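Long-range contacts in probable transcriptional regulator (PDB 3HIM), which probably acts as a TetR-family transcriptional regulator, binding regulatory DNA through a predicted helix-turn-helix motif: residues B[89-93]-B[151-155]; B[100-105]-B[169-173]. One frame throughout, in Å; residues are numbered along the deposited sequence.

Contact 1: B[89-93]-B[151-155]; sequences APDRL and GDFHP
Phe153 reaches from the loop behind helix 123-149 onto the first turn of helix 89-106, where Ala89, Pro90 and Leu93 receive it. Its CB already points toward the helix but touches nothing of 89-93 itself; the torsion that sets CG anti to the carbonyl carbon (chi1 -68°) swings the ring toward the helix, and only the far half of the ring makes the contact. On one flank CE1 lies 3.8 Å from CG of Pro90. On the other flank CE2 comes to 4.1 Å from CB of Ala89. The leading atom, CZ, goes deepest, to 3.6 Å from CA of Pro90, and also meets CD2 of Leu93 at 4.0 Å, so the ring tip is held by backbone as much as by side chains. Val199 and Cys201 from the C-terminal tail pack on Phe153 too, while Leu196 of helix 184-198 touches Pro90 and Leu93. Next door, the Asp152 side chain crosses the Pro90 ring at about a right angle, with OD2 3.6 Å from CD of Pro90, a plain van der Waals touch. The loop starts at Gly151, which closes helix 123-149 in a Schellman motif with positive phi (76°). No hydrogen bond joins the two segments: the loop is seated on the helix start by apolar packing around one buried aromatic ring, while Asp152, beside it, is partly exposed.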
loop_
_atom_site.group_PDB
_atom_site.type_symbol
_atom_site.label_atom_id
_atom_site.label_comp_id
_atom_site.label_asym_id
_atom_site.label_seq_id
_atom_site.Cartn_x
_atom_site.Cartn_y
_atom_site.Cartn_z
ATOM N N ALA B 89 -11.500 -20.790 14.476
ATOM C CA ALA B 89 -10.902 -20.066 13.366
ATOM C C ALA B 89 -11.400 -18.619 13.189
ATOM O O ALA B 89 -10.571 -17.722 12.995
ATOM C CB ALA B 89 -11.064 -20.860 12.078
ATOM N N PRO B 90 -12.738 -18.371 13.275
ATOM C CA PRO B 90 -13.166 -16.974 13.088
ATOM C C PRO B 90 -12.572 -16.009 14.109
ATOM O O PRO B 90 -12.224 -14.881 13.739
ATOM C CB PRO B 90 -14.682 -17.044 13.214
ATOM C CG PRO B 90 -15.023 -18.472 12.884
ATOM C CD PRO B 90 -13.902 -19.260 13.469
ATOM N N ASP B 91 -12.439 -16.469 15.363
ATOM C CA ASP B 91 -11.854 -15.698 16.476
ATOM C C ASP B 91 -10.356 -15.488 16.267
ATOM O O ASP B 91 -9.817 -14.454 16.644
ATOM C CB ASP B 91 -12.024 -16.441 17.814
ATOM C CG ASP B 91 -13.471 -16.623 18.217
ATOM O OD1 ASP B 91 -14.170 -15.626 18.464
ATOM O OD2 ASP B 91 -13.908 -17.783 18.287
ATOM N N ARG B 92 -9.689 -16.513 15.737
ATOM C CA ARG B 92 -8.276 -16.427 15.334
ATOM C C ARG B 92 -8.076 -15.348 14.256
ATOM O O ARG B 92 -7.112 -14.580 14.302
ATOM C CB ARG B 92 -7.784 -17.784 14.814
ATOM C CG ARG B 92 -7.768 -18.899 15.888
ATOM C CD ARG B 92 -7.381 -20.264 15.348
ATOM N NE ARG B 92 -6.022 -20.261 14.803
ATOM C CZ ARG B 92 -5.428 -21.301 14.215
ATOM N NH1 ARG B 92 -6.067 -22.454 14.079
ATOM N NH2 ARG B 92 -4.200 -21.175 13.720
ATOM N N LEU B 93 -8.989 -15.309 13.293
ATOM C CA LEU B 93 -8.942 -14.334 12.221
ATOM C C LEU B 93 -9.220 -12.918 12.718
ATOM O O LEU B 93 -8.519 -11.995 12.339
ATOM C CB LEU B 93 -9.905 -14.727 11.083
ATOM C CG LEU B 93 -9.687 -13.932 9.787
ATOM C CD1 LEU B 93 -8.311 -14.262 9.168
ATOM C CD2 LEU B 93 -10.837 -14.163 8.807
ATOM N N GLY B 151 -15.584 -26.036 8.624
ATOM C CA GLY B 151 -16.837 -25.616 8.005
ATOM C C GLY B 151 -17.247 -24.210 8.443
ATOM O O GLY B 151 -18.362 -23.782 8.168
ATOM N N ASP B 152 -16.357 -23.502 9.143
ATOM C CA ASP B 152 -16.585 -22.103 9.509
ATOM C C ASP B 152 -16.426 -21.154 8.319
ATOM O O ASP B 152 -17.100 -20.127 8.242
ATOM C CB ASP B 152 -15.604 -21.664 10.591
ATOM C CG ASP B 152 -15.831 -22.362 11.916
ATOM O OD1 ASP B 152 -16.998 -22.644 12.266
ATOM O OD2 ASP B 152 -14.829 -22.601 12.621
ATOM N N PHE B 153 -15.509 -21.480 7.411
ATOM C CA PHE B 153 -15.184 -20.580 6.305
ATOM C C PHE B 153 -15.531 -21.266 5.001
ATOM O O PHE B 153 -15.512 -22.495 4.921
ATOM C CB PHE B 153 -13.679 -20.197 6.302
ATOM C CG PHE B 153 -13.240 -19.325 7.482
ATOM C CD1 PHE B 153 -14.164 -18.621 8.253
ATOM C CD2 PHE B 153 -11.886 -19.196 7.793
ATOM C CE1 PHE B 153 -13.759 -17.817 9.335
ATOM C CE2 PHE B 153 -11.458 -18.392 8.880
ATOM C CZ PHE B 153 -12.407 -17.699 9.647
ATOM N N HIS B 154 -15.826 -20.475 3.975
ATOM C CA HIS B 154 -16.085 -20.990 2.625
ATOM C C HIS B 154 -15.410 -20.087 1.601
ATOM O O HIS B 154 -16.084 -19.458 0.785
ATOM C CB HIS B 154 -17.586 -21.065 2.364
ATOM C CG HIS B 154 -18.342 -21.698 3.484
ATOM N ND1 HIS B 154 -18.319 -23.058 3.718
ATOM C CD2 HIS B 154 -19.094 -21.157 4.472
ATOM C CE1 HIS B 154 -19.054 -23.330 4.784
ATOM N NE2 HIS B 154 -19.536 -22.195 5.258
ATOM N N PRO B 155 -14.071 -20.033 1.640
ATOM C CA PRO B 155 -13.306 -19.119 0.790
ATOM C C PRO B 155 -13.438 -19.516 -0.658
ATOM O O PRO B 155 -13.532 -20.707 -0.960
ATOM C CB PRO B 155 -11.844 -19.317 1.254
ATOM C CG PRO B 155 -11.819 -20.597 1.969
ATOM C CD PRO B 155 -13.205 -20.974 2.380
#

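Contact 2: B[100-105]-B[169-173]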
loop_
_atom_site.group_PDB
_atom_site.type_symbol
_atom_site.label_atom_id
_atom_site.label_comp_id
_atom_site.label_asym_id
_atom_site.label_seq_id
_atom_site.Cartn_x
_atom_site.Cartn_y
_atom_site.Cartn_z
ATOM N N TYR B 100 -2.628 -7.262 13.170
ATOM C CA TYR B 100 -1.953 -6.907 11.930
ATOM C C TYR B 100 -2.234 -5.463 11.520
ATOM O O TYR B 100 -1.297 -4.700 11.261
ATOM C CB TYR B 100 -2.389 -7.850 10.826
ATOM C CG TYR B 100 -1.606 -7.745 9.540
ATOM C CD1 TYR B 100 -0.238 -8.063 9.487
ATOM C CD2 TYR B 100 -2.252 -7.405 8.357
ATOM C CE1 TYR B 100 0.479 -8.014 8.243
ATOM C CE2 TYR B 100 -1.576 -7.333 7.152
ATOM C CZ TYR B 100 -0.217 -7.642 7.095
ATOM O OH TYR B 100 0.398 -7.572 5.878
ATOM N N VAL B 101 -3.509 -5.083 11.468
ATOM C CA VAL B 101 -3.891 -3.712 11.077
ATOM C C VAL B 101 -3.353 -2.663 12.084
ATOM O O VAL B 101 -2.729 -1.660 11.689
ATOM C CB VAL B 101 -5.413 -3.610 10.899
ATOM C CG1 VAL B 101 -5.868 -2.153 10.779
ATOM C CG2 VAL B 101 -5.859 -4.427 9.654
ATOM N N THR B 102 -3.577 -2.913 13.383
ATOM C CA THR B 102 -3.055 -2.050 14.454
ATOM C C THR B 102 -1.545 -1.840 14.317
ATOM O O THR B 102 -1.077 -0.721 14.407
ATOM C CB THR B 102 -3.365 -2.654 15.856
ATOM O OG1 THR B 102 -4.772 -2.849 15.963
ATOM C CG2 THR B 102 -2.881 -1.750 16.995
ATOM N N TRP B 103 -0.796 -2.924 14.101
ATOM C CA TRP B 103 0.651 -2.812 13.939
ATOM C C TRP B 103 0.995 -1.870 12.801
ATOM O O TRP B 103 1.879 -1.001 12.923
ATOM C CB TRP B 103 1.295 -4.169 13.706
ATOM C CG TRP B 103 2.791 -4.100 13.784
ATOM C CD1 TRP B 103 3.567 -4.399 14.869
ATOM C CD2 TRP B 103 3.696 -3.680 12.742
ATOM N NE1 TRP B 103 4.907 -4.196 14.570
ATOM C CE2 TRP B 103 5.012 -3.763 13.270
ATOM C CE3 TRP B 103 3.522 -3.248 11.417
ATOM C CZ2 TRP B 103 6.150 -3.432 12.515
ATOM C CZ3 TRP B 103 4.658 -2.920 10.660
ATOM C CH2 TRP B 103 5.960 -3.007 11.221
ATOM N N HIS B 104 0.304 -2.042 11.689
ATOM C CA HIS B 104 0.570 -1.249 10.515
ATOM C C HIS B 104 0.206 0.246 10.636
ATOM O O HIS B 104 0.849 1.091 10.006
ATOM C CB HIS B 104 -0.073 -1.896 9.294
ATOM C CG HIS B 104 0.808 -2.904 8.627
ATOM N ND1 HIS B 104 1.891 -2.545 7.852
ATOM C CD2 HIS B 104 0.779 -4.259 8.637
ATOM C CE1 HIS B 104 2.488 -3.634 7.407
ATOM N NE2 HIS B 104 1.824 -4.687 7.858
ATOM N N ALA B 105 -0.812 0.562 11.426
ATOM C CA ALA B 105 -1.126 1.953 11.773
ATOM C C ALA B 105 -0.081 2.554 12.735
ATOM O O ALA B 105 0.496 3.595 12.433
ATOM C CB ALA B 105 -2.505 2.053 12.371
ATOM N N GLY B 169 -3.601 -4.620 5.276
ATOM C CA GLY B 169 -2.782 -4.212 6.438
ATOM C C GLY B 169 -1.575 -3.372 6.006
ATOM O O GLY B 169 -1.353 -2.279 6.523
ATOM N N ILE B 170 -0.826 -3.871 5.023
ATOM C CA ILE B 170 0.334 -3.169 4.518
ATOM C C ILE B 170 -0.020 -1.789 3.968
ATOM O O ILE B 170 0.732 -0.840 4.174
ATOM C CB ILE B 170 1.034 -3.993 3.426
ATOM C CG1 ILE B 170 1.760 -5.189 4.060
ATOM C CG2 ILE B 170 1.995 -3.099 2.610
ATOM C CD1 ILE B 170 2.102 -6.315 3.060
ATOM N N ASP B 171 -1.164 -1.667 3.286
ATOM C CA ASP B 171 -1.523 -0.382 2.689
ATOM C C ASP B 171 -1.965 0.651 3.726
ATOM O O ASP B 171 -1.859 1.843 3.499
ATOM C CB ASP B 171 -2.578 -0.533 1.599
ATOM C CG ASP B 171 -2.696 0.713 0.734
ATOM O OD1 ASP B 171 -1.729 1.065 0.004
ATOM O OD2 ASP B 171 -3.766 1.345 0.781
ATOM N N VAL B 172 -2.454 0.180 4.868
ATOM C CA VAL B 172 -2.738 1.060 5.999
ATOM C C VAL B 172 -1.512 1.928 6.296
ATOM O O VAL B 172 -1.641 3.087 6.645
ATOM C CB VAL B 172 -3.161 0.236 7.264
ATOM C CG1 VAL B 172 -2.998 1.046 8.582
ATOM C CG2 VAL B 172 -4.598 -0.339 7.115
ATOM N N SER B 173 -0.312 1.378 6.153
ATOM C CA SER B 173 0.891 2.155 6.485
ATOM C C SER B 173 1.101 3.326 5.521
ATOM O O SER B 173 1.792 4.286 5.849
ATOM C CB SER B 173 2.143 1.273 6.559
ATOM O OG SER B 173 2.019 0.332 7.609
#
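Gly169 brings two nearly parallel helices of the TetR-type C-terminal domain together against Tyr100, Val101 and His104: the axes of 100-105 and 169-173 approach to 7.9 Å and cross at -18°. With no side chain in the way, Gly169 CA comes to 3.4 Å from CE2 of Tyr100, and its carbonyl O sits over one face of the His104 imidazole. Ile170 follows on that same face, its CA making a CH-pi contact 3.8 Å from the ring centroid. Its CG1 continues alongside His104 to meet the Tyr100 hydroxyl, whose hydrogen bond goes to the carbonyl of Thr166, one turn before Gly169. Asp171 faces away and bonds Ser167 of the second subunit. Val172 turns back toward the contact, CG1 anti to its backbone N, which lays that methyl 3.6 Å from the backbone N of Ala105; CG2 is left beside CG1 of Val101. Gly169, Ile170, Val172 and Ser173 thus form the hole for the His104 knob, while CE3 of Trp103 lies over the opposite face of the imidazole. Ser173 completes the grip, using one hydroxyl twice, which helps fix the rotation of the ring: OG donates to His104 O at 2.8 Å. The same OG accepts from His104 ND1 at 2.9 Å, in the imidazole plane and with an N-H...O angle of 156°.

In the fold
Both contacts draw on helix 89-106, contact 1 at its first turn and contact 2 near its C-terminal end, with centres about 21 Å apart and nearest atoms about 8 Å apart. In chain order the segments alternate: 89-93, 100-105, 151-155, 169-173. The helix is therefore met first by the loop after helix 123-149 and then by helix 158-175, which that loop leads into. Helix 184-198 touches both sites; the centre of contact 1 lies about 23 Å from the centre of the chain, that of contact 2 about 7 Å. A residue in the segments of each contact also reaches the second subunit, so the packing within this all-helical C-terminal domain adjoins the dimer interface.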